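PDB 3ROT: ABC sugar transporter, periplasmic sugar binding protein from Legionella pneumophila subsp. pneumophila, which probably binds a sugar in the periplasm and hands it to an ABC transporter for import into the cell. Local coordinates for residues Ile9-Gln14 with Ala66-Ser71; Asp15-Ser20 with Met243-Phe248; Lys26-Glu31 with Met250-Ile255; Lys117-Lys122 with Tyr222-Thr227. All blocks are in the same frame, centred on the assembly; numbering follows the deposited sequence.

Overall arrangement
Starting at the N terminus, residues 9-14 open contact 1, 15-20 open contact 2 and 26-31 open contact 3, all before anything closes. Contact 1 closes first, at 66-71, tying two neighbouring strands of the six-stranded sheet; it crosses the other two, which close much later. Contact 4 opens and closes in the second domain, joining helix 112-126 to strand 220-224, and nests inside the loops of contacts 2 and 3. The chain then returns to the first domain through 243-248, closing contact 2, and 250-255 closes contact 3 on the same helix pair, 16-32 with 247-264. Contacts 2 and 3 also cross each other. Contact 2 touches the other three.

Contact 1: Ile9-Gln14 with Ala66-Ser71; sequences ITHGSQ and ATTIPS
His-11 and Thr-68 meet at the ends of two adjacent parallel strands, where His-11 ND1 and Thr-68 OG1 come within 2.7 Å in a hydrogen bond that either atom could donate. The hydroxyl sits at the edge of the imidazole, near its plane. To bring them together, His-11 takes the less common rotamer, CG between its backbone N and carbonyl carbon (chi1 52°), and Thr-68 turns OG1 to the matching place (chi1 67°). Pro-70 then lies over one ring face, its CB 4.3 Å from the centroid in a CH-pi contact shifted toward the rim. The other ring nitrogen, NE2, bonds a glycerol, probably from the crystallisation liquor, that may mark the pocket. Nearer the strand, the methyls of Thr-10 and Thr-68 touch, CG2 to CG2 at 3.8 Å, while Thr-10 OG1 turns to Gly-12 O (2.7 Å) and pins the turn leaving the strand. The parallel register is set by Ile-9 N to Ala-66 O, 2.8 Å, and Thr-68 N to Ile-9 O, 3.1 Å. This is the C-terminal edge of the sheet, where type I periplasmic binding proteins place ligand-contacting loops. Trp-18 of helix 16-32 meets the His-11 ring edge-to-face, Gln-50 of helix 47-59 bonds Thr-68 OG1, and strand 89-92 continues the sheet beyond Thr-67.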
loop_
_atom_site.group_PDB
_atom_site.type_symbol
_atom_site.label_atom_id
_atom_site.label_comp_id
_atom_site.label_asym_id
_atom_site.label_seq_id
_atom_site.Cartn_x
_atom_site.Cartn_y
_atom_site.Cartn_z
ATOM N N ILE A 9 -1.969 -16.018 11.579
ATOM C CA ILE A 9 -0.646 -15.538 11.232
ATOM C C ILE A 9 -0.414 -15.555 9.726
ATOM O O ILE A 9 -0.709 -16.544 9.056
ATOM C CB ILE A 9 0.409 -16.396 11.972
ATOM C CG1 ILE A 9 0.049 -16.443 13.465
ATOM C CG2 ILE A 9 1.802 -15.813 11.763
ATOM C CD1 ILE A 9 0.945 -17.302 14.348
ATOM N N THR A 10 0.095 -14.447 9.188
ATOM C CA THR A 10 0.366 -14.351 7.760
ATOM C C THR A 10 1.749 -13.775 7.492
ATOM O O THR A 10 2.450 -13.361 8.410
ATOM C CB THR A 10 -0.688 -13.476 7.024
ATOM O OG1 THR A 10 -0.591 -12.118 7.471
ATOM C CG2 THR A 10 -2.097 -14.008 7.293
ATOM N N HIS A 11 2.137 -13.768 6.225
ATOM C CA HIS A 11 3.442 -13.258 5.827
ATOM C C HIS A 11 3.374 -11.823 5.310
ATOM O O HIS A 11 4.383 -11.258 4.904
ATOM C CB HIS A 11 4.050 -14.164 4.746
ATOM C CG HIS A 11 3.136 -14.411 3.586
ATOM N ND1 HIS A 11 2.223 -15.446 3.563
ATOM C CD2 HIS A 11 2.962 -13.728 2.429
ATOM C CE1 HIS A 11 1.528 -15.390 2.441
ATOM N NE2 HIS A 11 1.955 -14.357 1.735
ATOM N N GLY A 12 2.182 -11.238 5.317
ATOM C CA GLY A 12 2.026 -9.874 4.844
ATOM C C GLY A 12 0.774 -9.234 5.413
ATOM O O GLY A 12 -0.116 -9.931 5.905
ATOM N N SER A 13 0.689 -7.910 5.329
ATOM C CA SER A 13 -0.461 -7.212 5.873
ATOM C C SER A 13 -0.815 -5.913 5.160
ATOM O O SER A 13 -1.777 -5.250 5.536
ATOM C CB SER A 13 -0.211 -6.921 7.355
ATOM O OG SER A 13 0.935 -6.099 7.507
ATOM N N GLN A 14 -0.057 -5.548 4.133
ATOM C CA GLN A 14 -0.330 -4.300 3.419
ATOM C C GLN A 14 -1.332 -4.457 2.275
ATOM O O GLN A 14 -2.177 -3.588 2.054
ATOM C CB GLN A 14 0.976 -3.696 2.885
ATOM C CG GLN A 14 2.045 -3.427 3.951
ATOM C CD GLN A 14 1.480 -2.841 5.243
ATOM O OE1 GLN A 14 1.042 -3.575 6.131
ATOM N NE2 GLN A 14 1.484 -1.511 5.348
ATOM N N ALA A 66 -4.201 -20.363 12.670
ATOM C CA ALA A 66 -4.426 -20.420 11.238
ATOM C C ALA A 66 -3.204 -19.665 10.731
ATOM O O ALA A 66 -2.844 -18.621 11.282
ATOM C CB ALA A 66 -5.705 -19.700 10.858
ATOM N N THR A 67 -2.536 -20.204 9.717
ATOM C CA THR A 67 -1.350 -19.539 9.206
ATOM C C THR A 67 -1.088 -19.848 7.734
ATOM O O THR A 67 -1.519 -20.874 7.218
ATOM C CB THR A 67 -0.091 -19.929 10.039
ATOM O OG1 THR A 67 1.028 -19.142 9.618
ATOM C CG2 THR A 67 0.255 -21.399 9.859
ATOM N N THR A 68 -0.413 -18.929 7.058
ATOM C CA THR A 68 -0.046 -19.134 5.671
ATOM C C THR A 68 1.286 -19.886 5.766
ATOM O O THR A 68 1.969 -19.813 6.783
ATOM C CB THR A 68 0.171 -17.791 4.934
ATOM O OG1 THR A 68 1.322 -17.133 5.472
ATOM C CG2 THR A 68 -1.033 -16.877 5.110
ATOM N N ILE A 69 1.643 -20.630 4.726
ATOM C CA ILE A 69 2.892 -21.371 4.733
ATOM C C ILE A 69 3.481 -21.206 3.334
ATOM O O ILE A 69 3.404 -22.117 2.505
ATOM C CB ILE A 69 2.643 -22.869 5.057
ATOM C CG1 ILE A 69 1.715 -22.987 6.274
ATOM C CG2 ILE A 69 3.978 -23.578 5.334
ATOM C CD1 ILE A 69 1.381 -24.430 6.701
ATOM N N PRO A 70 4.067 -20.021 3.053
ATOM C CA PRO A 70 4.679 -19.661 1.767
ATOM C C PRO A 70 6.066 -20.232 1.488
ATOM O O PRO A 70 6.713 -19.821 0.530
ATOM C CB PRO A 70 4.700 -18.142 1.817
ATOM C CG PRO A 70 5.034 -17.890 3.243
ATOM C CD PRO A 70 4.144 -18.885 3.990
ATOM N N SER A 71 6.521 -21.163 2.320
ATOM C CA SER A 71 7.835 -21.777 2.142
ATOM C C SER A 71 7.782 -23.266 2.472
ATOM O O SER A 71 7.089 -23.678 3.406
ATOM C CB SER A 71 8.866 -21.094 3.043
ATOM O OG SER A 71 10.131 -21.733 2.962
#

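Contact 2: Asp15-Ser20 with Met243-Phe248; sequences DPYWTS and MDQQPF
This is a packing contact between the first turns of two helices, with Pro-247 set against Tyr-17 and Ser-20, at a hinge of the two-domain type I periplasmic binding protein fold. Residues 243-248 run from the last strand of the five-stranded sheet into helix 247-264, which lies beside helix 16-32 in the other domain, so the contact anchors an interdomain crossover. Tyr-17, Ser-20 and Pro-247 share it. With CG anti to its backbone N (chi1 169°) the ring of Tyr-17 reaches across to the hinge, and Tyr-17 CE1 comes to 3.5 Å from Pro-247 CB. The same CE1 is also met by the amide of Gln-245, which continues toward the phenol end nearly parallel to the ring, the planes 17° apart and Gln-245 NE2 3.6 Å from Tyr-17 CE1. That amide is held chiefly from the second domain, where Asp-225 OD1 accepts from NE2; a glycerol, probably from the crystallisation liquor, bonds NE2 weakly, consistent with a place by the interdomain cleft of this fold. The hinge itself is shaped by an Asx turn: Asp-244 OD1 accepts from Gln-246 N at 3.0 Å, met from well above the carboxylate plane. Gln-246, in a left-handed backbone conformation, then leads straight into the helix. On the far flank of helix 16-32, Pro-16 O and Thr-19 OG1 bond the side chain of Gln-205 of the second subunit. Ser-20 OG packs 3.5 Å from Pro-247 CG, and a water accepts from Phe-248 N at 3.2 Å while bonding weakly to Ser-20 OG at 3.5 Å.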
loop_
_atom_site.group_PDB
_atom_site.type_symbol
_atom_site.label_atom_id
_atom_site.label_comp_id
_atom_site.label_asym_id
_atom_site.label_seq_id
_atom_site.Cartn_x
_atom_site.Cartn_y
_atom_site.Cartn_z
ATOM N N ASP A 15 -1.225 -5.557 1.541
ATOM C CA ASP A 15 -2.130 -5.832 0.431
ATOM C C ASP A 15 -3.572 -5.766 0.956
ATOM O O ASP A 15 -3.887 -6.386 1.969
ATOM C CB ASP A 15 -1.846 -7.238 -0.107
ATOM C CG ASP A 15 -2.496 -7.502 -1.455
ATOM O OD1 ASP A 15 -3.594 -6.965 -1.714
ATOM O OD2 ASP A 15 -1.910 -8.273 -2.249
ATOM N N PRO A 16 -4.457 -5.001 0.288
ATOM C CA PRO A 16 -5.864 -4.878 0.701
ATOM C C PRO A 16 -6.510 -6.261 0.841
ATOM O O PRO A 16 -7.542 -6.421 1.500
ATOM C CB PRO A 16 -6.480 -4.070 -0.433
ATOM C CG PRO A 16 -5.374 -3.167 -0.817
ATOM C CD PRO A 16 -4.165 -4.084 -0.828
ATOM N N TYR A 17 -5.890 -7.246 0.193
ATOM C CA TYR A 17 -6.328 -8.635 0.222
ATOM C C TYR A 17 -6.360 -9.166 1.646
ATOM O O TYR A 17 -7.280 -9.889 2.035
ATOM C CB TYR A 17 -5.355 -9.490 -0.590
ATOM C CG TYR A 17 -5.550 -10.981 -0.437
ATOM C CD1 TYR A 17 -6.530 -11.650 -1.164
ATOM C CD2 TYR A 17 -4.727 -11.731 0.416
ATOM C CE1 TYR A 17 -6.688 -13.030 -1.056
ATOM C CE2 TYR A 17 -4.880 -13.112 0.528
ATOM C CZ TYR A 17 -5.863 -13.752 -0.216
ATOM O OH TYR A 17 -6.009 -15.115 -0.141
ATOM N N TRP A 18 -5.324 -8.826 2.407
ATOM C CA TRP A 18 -5.206 -9.267 3.786
ATOM C C TRP A 18 -6.285 -8.688 4.692
ATOM O O TRP A 18 -6.876 -9.413 5.481
ATOM C CB TRP A 18 -3.833 -8.902 4.348
ATOM C CG TRP A 18 -2.701 -9.568 3.633
ATOM C CD1 TRP A 18 -1.671 -8.952 2.973
ATOM C CD2 TRP A 18 -2.476 -10.979 3.502
ATOM N NE1 TRP A 18 -0.824 -9.892 2.439
ATOM C CE2 TRP A 18 -1.294 -11.143 2.743
ATOM C CE3 TRP A 18 -3.164 -12.121 3.944
ATOM C CZ2 TRP A 18 -0.774 -12.407 2.424
ATOM C CZ3 TRP A 18 -2.647 -13.383 3.625
ATOM C CH2 TRP A 18 -1.464 -13.510 2.868
ATOM N N THR A 19 -6.546 -7.390 4.583
ATOM C CA THR A 19 -7.558 -6.783 5.437
ATOM C C THR A 19 -8.915 -7.459 5.233
ATOM O O THR A 19 -9.742 -7.506 6.141
ATOM C CB THR A 19 -7.670 -5.259 5.185
ATOM O OG1 THR A 19 -7.759 -5.006 3.780
ATOM C CG2 THR A 19 -6.458 -4.549 5.734
ATOM N N SER A 20 -9.133 -7.994 4.036
ATOM C CA SER A 20 -10.377 -8.675 3.736
ATOM C C SER A 20 -10.363 -10.032 4.454
ATOM O O SER A 20 -11.356 -10.462 5.033
ATOM C CB SER A 20 -10.512 -8.855 2.222
ATOM O OG SER A 20 -11.718 -9.518 1.907
HETATM N N MSE A 243 -9.009 -13.080 -10.913
HETATM C CA MSE A 243 -9.352 -14.264 -10.149
HETATM C C MSE A 243 -9.700 -13.873 -8.718
HETATM O O MSE A 243 -8.981 -13.105 -8.084
HETATM C CB MSE A 243 -8.175 -15.241 -10.125
HETATM C CG MSE A 243 -7.744 -15.743 -11.500
HETATM SE SE MSE A 243 -9.196 -16.604 -12.385
HETATM C CE MSE A 243 -9.213 -18.253 -11.387
ATOM N N ASP A 244 -10.800 -14.403 -8.207
ATOM C CA ASP A 244 -11.190 -14.100 -6.839
ATOM C C ASP A 244 -11.082 -15.350 -5.966
ATOM O O ASP A 244 -11.725 -16.357 -6.247
ATOM C CB ASP A 244 -12.624 -13.559 -6.806
ATOM C CG ASP A 244 -13.078 -13.214 -5.401
ATOM O OD1 ASP A 244 -12.228 -12.825 -4.576
ATOM O OD2 ASP A 244 -14.284 -13.316 -5.120
ATOM N N GLN A 245 -10.263 -15.275 -4.916
ATOM C CA GLN A 245 -10.082 -16.393 -3.983
ATOM C C GLN A 245 -11.044 -16.273 -2.785
ATOM O O GLN A 245 -11.082 -17.153 -1.935
ATOM C CB GLN A 245 -8.652 -16.422 -3.422
ATOM C CG GLN A 245 -7.540 -16.180 -4.421
ATOM C CD GLN A 245 -6.169 -16.181 -3.762
ATOM O OE1 GLN A 245 -5.730 -17.198 -3.235
ATOM N NE2 GLN A 245 -5.493 -15.032 -3.782
ATOM N N GLN A 246 -11.799 -15.179 -2.726
ATOM C CA GLN A 246 -12.741 -14.921 -1.628
ATOM C C GLN A 246 -12.054 -14.947 -0.258
ATOM O O GLN A 246 -12.361 -15.795 0.577
ATOM C CB GLN A 246 -13.895 -15.939 -1.631
ATOM C CG GLN A 246 -14.746 -15.900 -2.890
ATOM C CD GLN A 246 -16.089 -16.576 -2.725
ATOM O OE1 GLN A 246 -16.189 -17.807 -2.710
ATOM N NE2 GLN A 246 -17.134 -15.770 -2.591
ATOM N N PRO A 247 -11.118 -14.019 -0.013
ATOM C CA PRO A 247 -10.404 -13.965 1.272
ATOM C C PRO A 247 -11.276 -13.841 2.529
ATOM O O PRO A 247 -10.949 -14.413 3.567
ATOM C CB PRO A 247 -9.455 -12.771 1.103
ATOM C CG PRO A 247 -10.063 -11.962 -0.007
ATOM C CD PRO A 247 -10.581 -13.020 -0.952
ATOM N N PHE A 248 -12.375 -13.100 2.435
ATOM C CA PHE A 248 -13.273 -12.934 3.576
ATOM C C PHE A 248 -13.790 -14.305 4.019
ATOM O O PHE A 248 -13.795 -14.630 5.208
ATOM C CB PHE A 248 -14.457 -12.035 3.203
ATOM C CG PHE A 248 -15.402 -11.776 4.343
ATOM C CD1 PHE A 248 -15.323 -10.591 5.078
ATOM C CD2 PHE A 248 -16.358 -12.725 4.703
ATOM C CE1 PHE A 248 -16.187 -10.358 6.159
ATOM C CE2 PHE A 248 -17.225 -12.505 5.780
ATOM C CZ PHE A 248 -17.136 -11.318 6.509
HETATM O O HOH W 1 -13.678 -11.597 -0.113
#

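Contact 3: Lys26-Glu31 with Met250-Ile255; sequences KKAAEE and MGYLSI
The methyl of Ala-28 sits over one face of the Tyr-252 ring, its CB 3.9 Å from the centroid in a CH-pi contact offset toward the rim. The same CB also touches the Tyr-252 carbonyl, 3.5 Å from O, and Ile-255 CB at 4.0 Å, so this small residue fills the angle between the tyrosine and the isoleucine. A Tyr-252 chi1 of -166° swings the ring away from its own N, which lays it across helix 26-31 and carries the phenol to Glu-31. There Tyr-252 OH donates to Glu-31 OE2 at 2.9 Å, arriving 55° out of the carboxylate plane, while OE2 lies at the ring edge. Lys-27 also reaches the ring: its CG lies at the edge near CE1. The small Ala-28 is consistent with the close approach: the two helix segments come to 7.9 Å between axes and cross at -39°, as neighbours on one face of the six-stranded parallel sheet in this alpha/beta domain. The bent chain of Lys-27 brings NZ back to Glu-31 OE2 in a long, weak salt bridge of 3.3 Å, so the oxygen that accepts the tyrosine hydrogen bond also faces a positive charge. Toward the sheet, Ile-255 and Ala-29 both rest on Leu-36 of strand 35-39. Leu-253 and Ser-254 meet Leu-108 of strand 107-109, and Ser-254 OG folds back to donate to Gly-251 O.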
loop_
_atom_site.group_PDB
_atom_site.type_symbol
_atom_site.label_atom_id
_atom_site.label_comp_id
_atom_site.label_asym_id
_atom_site.label_seq_id
_atom_site.Cartn_x
_atom_site.Cartn_y
_atom_site.Cartn_z
ATOM N N LYS A 26 -12.017 -11.989 11.977
ATOM C CA LYS A 26 -12.497 -11.208 13.119
ATOM C C LYS A 26 -14.014 -11.312 13.293
ATOM O O LYS A 26 -14.515 -11.386 14.422
ATOM C CB LYS A 26 -12.092 -9.738 12.951
ATOM C CG LYS A 26 -10.580 -9.530 12.921
ATOM C CD LYS A 26 -10.191 -8.058 12.977
ATOM C CE LYS A 26 -10.761 -7.274 11.804
ATOM N NZ LYS A 26 -10.249 -5.871 11.787
ATOM N N LYS A 27 -14.740 -11.301 12.174
ATOM C CA LYS A 27 -16.190 -11.402 12.202
ATOM C C LYS A 27 -16.589 -12.768 12.771
ATOM O O LYS A 27 -17.518 -12.875 13.572
ATOM C CB LYS A 27 -16.764 -11.227 10.791
ATOM C CG LYS A 27 -18.280 -11.172 10.758
ATOM C CD LYS A 27 -18.792 -9.972 11.545
ATOM C CE LYS A 27 -20.082 -10.303 12.276
ATOM N NZ LYS A 27 -21.164 -10.724 11.338
ATOM N N ALA A 28 -15.880 -13.810 12.348
ATOM C CA ALA A 28 -16.145 -15.158 12.831
ATOM C C ALA A 28 -15.825 -15.216 14.323
ATOM O O ALA A 28 -16.585 -15.783 15.106
ATOM C CB ALA A 28 -15.298 -16.160 12.070
ATOM N N ALA A 29 -14.701 -14.619 14.711
ATOM C CA ALA A 29 -14.305 -14.595 16.115
ATOM C C ALA A 29 -15.407 -13.936 16.951
ATOM O O ALA A 29 -15.784 -14.439 18.014
ATOM C CB ALA A 29 -13.002 -13.828 16.278
ATOM N N GLU A 30 -15.922 -12.814 16.455
ATOM C CA GLU A 30 -16.973 -12.074 17.140
ATOM C C GLU A 30 -18.254 -12.863 17.328
ATOM O O GLU A 30 -18.797 -12.889 18.426
ATOM C CB GLU A 30 -17.292 -10.775 16.397
ATOM C CG GLU A 30 -16.307 -9.656 16.672
ATOM C CD GLU A 30 -16.637 -8.383 15.914
ATOM O OE1 GLU A 30 -16.379 -8.327 14.686
ATOM O OE2 GLU A 30 -17.167 -7.442 16.551
ATOM N N GLU A 31 -18.735 -13.506 16.265
ATOM C CA GLU A 31 -19.975 -14.277 16.343
ATOM C C GLU A 31 -19.843 -15.537 17.185
ATOM O O GLU A 31 -20.807 -15.974 17.807
ATOM C CB GLU A 31 -20.460 -14.662 14.946
ATOM C CG GLU A 31 -20.584 -13.487 14.000
ATOM C CD GLU A 31 -21.644 -13.703 12.942
ATOM O OE1 GLU A 31 -22.844 -13.618 13.294
ATOM O OE2 GLU A 31 -21.277 -13.964 11.768
HETATM N N MSE A 250 -12.448 -17.192 3.349
HETATM C CA MSE A 250 -11.278 -17.939 3.798
HETATM C C MSE A 250 -11.087 -17.639 5.282
HETATM O O MSE A 250 -10.969 -18.543 6.104
HETATM C CB MSE A 250 -10.055 -17.467 3.010
HETATM C CG MSE A 250 -8.905 -18.458 2.883
HETATM SE SE MSE A 250 -7.473 -17.656 1.819
HETATM C CE MSE A 250 -8.389 -17.402 0.179
ATOM N N GLY A 251 -11.059 -16.350 5.611
ATOM C CA GLY A 251 -10.890 -15.943 6.993
ATOM C C GLY A 251 -11.985 -16.474 7.899
ATOM O O GLY A 251 -11.701 -17.154 8.883
ATOM N N TYR A 252 -13.233 -16.172 7.554
ATOM C CA TYR A 252 -14.394 -16.596 8.338
ATOM C C TYR A 252 -14.410 -18.102 8.584
ATOM O O TYR A 252 -14.502 -18.566 9.725
ATOM C CB TYR A 252 -15.682 -16.193 7.617
ATOM C CG TYR A 252 -16.915 -16.271 8.483
ATOM C CD1 TYR A 252 -17.406 -15.138 9.133
ATOM C CD2 TYR A 252 -17.552 -17.492 8.711
ATOM C CE1 TYR A 252 -18.497 -15.219 9.997
ATOM C CE2 TYR A 252 -18.641 -17.585 9.575
ATOM C CZ TYR A 252 -19.104 -16.448 10.216
ATOM O OH TYR A 252 -20.151 -16.557 11.099
ATOM N N LEU A 253 -14.316 -18.868 7.508
ATOM C CA LEU A 253 -14.344 -20.309 7.617
ATOM C C LEU A 253 -13.176 -20.949 8.353
ATOM O O LEU A 253 -13.362 -21.974 9.008
ATOM C CB LEU A 253 -14.496 -20.944 6.230
ATOM C CG LEU A 253 -15.891 -20.824 5.612
ATOM C CD1 LEU A 253 -15.912 -21.523 4.237
ATOM C CD2 LEU A 253 -16.920 -21.455 6.557
ATOM N N SER A 254 -11.979 -20.373 8.264
ATOM C CA SER A 254 -10.850 -20.978 8.970
ATOM C C SER A 254 -11.006 -20.841 10.495
ATOM O O SER A 254 -10.784 -21.798 11.228
ATOM C CB SER A 254 -9.511 -20.382 8.497
ATOM O OG SER A 254 -9.266 -19.101 9.042
ATOM N N ILE A 255 -11.405 -19.672 10.978
ATOM C CA ILE A 255 -11.585 -19.510 12.426
ATOM C C ILE A 255 -12.760 -20.373 12.892
ATOM O O ILE A 255 -12.712 -20.988 13.968
ATOM C CB ILE A 255 -11.856 -18.021 12.812
ATOM C CG1 ILE A 255 -10.600 -17.175 12.564
ATOM C CG2 ILE A 255 -12.270 -17.917 14.278
ATOM C CD1 ILE A 255 -9.344 -17.732 13.225
#

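Contact 4: Lys117-Lys122 with Tyr222-Thr227; sequences KKLGEK and YSFDKT
Leu-119 plugs into strand 222-224 from helix 112-126, which packs on the sheet, and its side chain accounts for nearly all of the touching. CB stands back, 4.5 Å from Phe-224 CE2. A chi1 of -171° sets CG opposite the N of Leu-119, dropping the chain toward the sheet, and CG comes to 4.1 Å from Tyr-222 CB. There the branches part: CD1 stays beside Tyr-222 CB, also 4.1 Å away, while CD2 goes on between the two aromatic residues, 3.6 Å from Ser-223 O and only 3.3 Å from Phe-224 CE2, a tight carbon-carbon approach. This is ordinary helix-on-sheet packing of the second domain's alpha/beta layer: helix segment 117-122 runs roughly antiparallel to strand segment 222-224, at 156°, their axes 9.4 Å apart at closest. Tyr-222 and Phe-224, two apart on the strand, both send their rings to the helix side, whereas the CB of Ser-223 points away from it. Met-243 on the adjoining strand 241-243 touches both Leu-119 and Phe-224. The Tyr-222 ring runs on along the helix past Ala-123 to Leu-126, and its OH bonds Thr-127 OG1 and Asn-240 ND2. Lys-122 turns its amine to Tyr-241 in a cation-pi contact.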
loop_
_atom_site.group_PDB
_atom_site.type_symbol
_atom_site.label_atom_id
_atom_site.label_comp_id
_atom_site.label_asym_id
_atom_site.label_seq_id
_atom_site.Cartn_x
_atom_site.Cartn_y
_atom_site.Cartn_z
ATOM N N LYS A 117 -3.870 -21.735 -14.312
ATOM C CA LYS A 117 -4.298 -22.294 -15.595
ATOM C C LYS A 117 -5.575 -21.617 -16.047
ATOM O O LYS A 117 -5.706 -21.234 -17.204
ATOM C CB LYS A 117 -4.566 -23.792 -15.484
ATOM C CG LYS A 117 -3.353 -24.626 -15.160
ATOM C CD LYS A 117 -3.722 -26.107 -15.186
ATOM C CE LYS A 117 -2.522 -26.986 -14.843
ATOM N NZ LYS A 117 -1.366 -26.728 -15.749
ATOM N N LYS A 118 -6.515 -21.478 -15.119
ATOM C CA LYS A 118 -7.789 -20.841 -15.409
ATOM C C LYS A 118 -7.626 -19.384 -15.845
ATOM O O LYS A 118 -8.330 -18.913 -16.743
ATOM C CB LYS A 118 -8.691 -20.922 -14.180
ATOM C CG LYS A 118 -9.895 -20.003 -14.231
ATOM C CD LYS A 118 -10.922 -20.444 -15.258
ATOM C CE LYS A 118 -12.079 -19.454 -15.297
ATOM N NZ LYS A 118 -12.625 -19.179 -13.928
ATOM N N LEU A 119 -6.702 -18.664 -15.220
ATOM C CA LEU A 119 -6.521 -17.272 -15.602
ATOM C C LEU A 119 -5.948 -17.246 -17.006
ATOM O O LEU A 119 -6.367 -16.449 -17.833
ATOM C CB LEU A 119 -5.593 -16.534 -14.637
ATOM C CG LEU A 119 -5.574 -15.024 -14.897
ATOM C CD1 LEU A 119 -7.015 -14.497 -14.945
ATOM C CD2 LEU A 119 -4.761 -14.316 -13.815
ATOM N N GLY A 120 -4.994 -18.135 -17.256
ATOM C CA GLY A 120 -4.391 -18.232 -18.571
ATOM C C GLY A 120 -5.436 -18.495 -19.645
ATOM O O GLY A 120 -5.433 -17.835 -20.671
ATOM N N GLU A 121 -6.340 -19.443 -19.405
ATOM C CA GLU A 121 -7.384 -19.776 -20.376
ATOM C C GLU A 121 -8.367 -18.628 -20.625
ATOM O O GLU A 121 -8.855 -18.449 -21.741
ATOM C CB GLU A 121 -8.171 -21.011 -19.922
ATOM C CG GLU A 121 -7.332 -22.259 -19.730
ATOM C CD GLU A 121 -8.126 -23.414 -19.132
ATOM O OE1 GLU A 121 -8.855 -23.193 -18.139
ATOM O OE2 GLU A 121 -8.015 -24.545 -19.651
ATOM N N LYS A 122 -8.663 -17.856 -19.584
ATOM C CA LYS A 122 -9.592 -16.743 -19.720
ATOM C C LYS A 122 -8.972 -15.607 -20.539
ATOM O O LYS A 122 -9.640 -14.994 -21.372
ATOM C CB LYS A 122 -10.012 -16.239 -18.331
ATOM C CG LYS A 122 -10.899 -15.004 -18.344
ATOM C CD LYS A 122 -12.130 -15.177 -19.214
ATOM C CE LYS A 122 -12.873 -16.455 -18.878
ATOM N NZ LYS A 122 -13.151 -16.551 -17.425
ATOM N N TYR A 222 -4.470 -8.935 -16.656
ATOM C CA TYR A 222 -5.125 -9.974 -15.871
ATOM C C TYR A 222 -4.495 -10.024 -14.488
ATOM O O TYR A 222 -3.292 -9.803 -14.337
ATOM C CB TYR A 222 -4.979 -11.313 -16.601
ATOM C CG TYR A 222 -5.687 -11.283 -17.933
ATOM C CD1 TYR A 222 -7.031 -11.635 -18.032
ATOM C CD2 TYR A 222 -5.047 -10.791 -19.077
ATOM C CE1 TYR A 222 -7.727 -11.494 -19.220
ATOM C CE2 TYR A 222 -5.742 -10.648 -20.287
ATOM C CZ TYR A 222 -7.083 -11.003 -20.342
ATOM O OH TYR A 222 -7.793 -10.867 -21.501
ATOM N N SER A 223 -5.294 -10.318 -13.473
ATOM C CA SER A 223 -4.740 -10.337 -12.129
ATOM C C SER A 223 -5.452 -11.276 -11.150
ATOM O O SER A 223 -6.358 -12.033 -11.520
ATOM C CB SER A 223 -4.738 -8.904 -11.569
ATOM O OG SER A 223 -3.922 -8.802 -10.418
ATOM N N PHE A 224 -5.018 -11.203 -9.897
ATOM C CA PHE A 224 -5.585 -11.990 -8.810
ATOM C C PHE A 224 -6.021 -11.038 -7.706
ATOM O O PHE A 224 -5.327 -10.069 -7.406
ATOM C CB PHE A 224 -4.538 -12.944 -8.233
ATOM C CG PHE A 224 -4.254 -14.140 -9.098
ATOM C CD1 PHE A 224 -4.764 -15.389 -8.764
ATOM C CD2 PHE A 224 -3.479 -14.017 -10.244
ATOM C CE1 PHE A 224 -4.508 -16.505 -9.559
ATOM C CE2 PHE A 224 -3.219 -15.127 -11.045
ATOM C CZ PHE A 224 -3.739 -16.376 -10.697
ATOM N N ASP A 225 -7.176 -11.326 -7.119
ATOM C CA ASP A 225 -7.726 -10.564 -6.000
ATOM C C ASP A 225 -8.412 -9.275 -6.386
ATOM O O ASP A 225 -7.779 -8.346 -6.891
ATOM C CB ASP A 225 -6.634 -10.273 -4.972
ATOM C CG ASP A 225 -5.809 -11.505 -4.639
ATOM O OD1 ASP A 225 -6.393 -12.608 -4.548
ATOM O OD2 ASP A 225 -4.582 -11.365 -4.461
ATOM N N LYS A 226 -9.714 -9.222 -6.117
ATOM C CA LYS A 226 -10.513 -8.053 -6.440
ATOM C C LYS A 226 -10.472 -7.000 -5.333
ATOM O O LYS A 226 -11.436 -6.824 -4.594
ATOM C CB LYS A 226 -11.965 -8.461 -6.713
ATOM C CG LYS A 226 -12.149 -9.305 -7.975
ATOM C CD LYS A 226 -13.622 -9.583 -8.262
ATOM C CE LYS A 226 -13.786 -10.384 -9.549
ATOM N NZ LYS A 226 -15.214 -10.662 -9.880
ATOM N N THR A 227 -9.339 -6.316 -5.219
ATOM C CA THR A 227 -9.162 -5.256 -4.229
ATOM C C THR A 227 -9.894 -4.026 -4.778
ATOM O O THR A 227 -10.227 -3.980 -5.963
ATOM C CB THR A 227 -7.672 -4.899 -4.056
ATOM O OG1 THR A 227 -7.159 -4.417 -5.301
ATOM C CG2 THR A 227 -6.867 -6.118 -3.624
#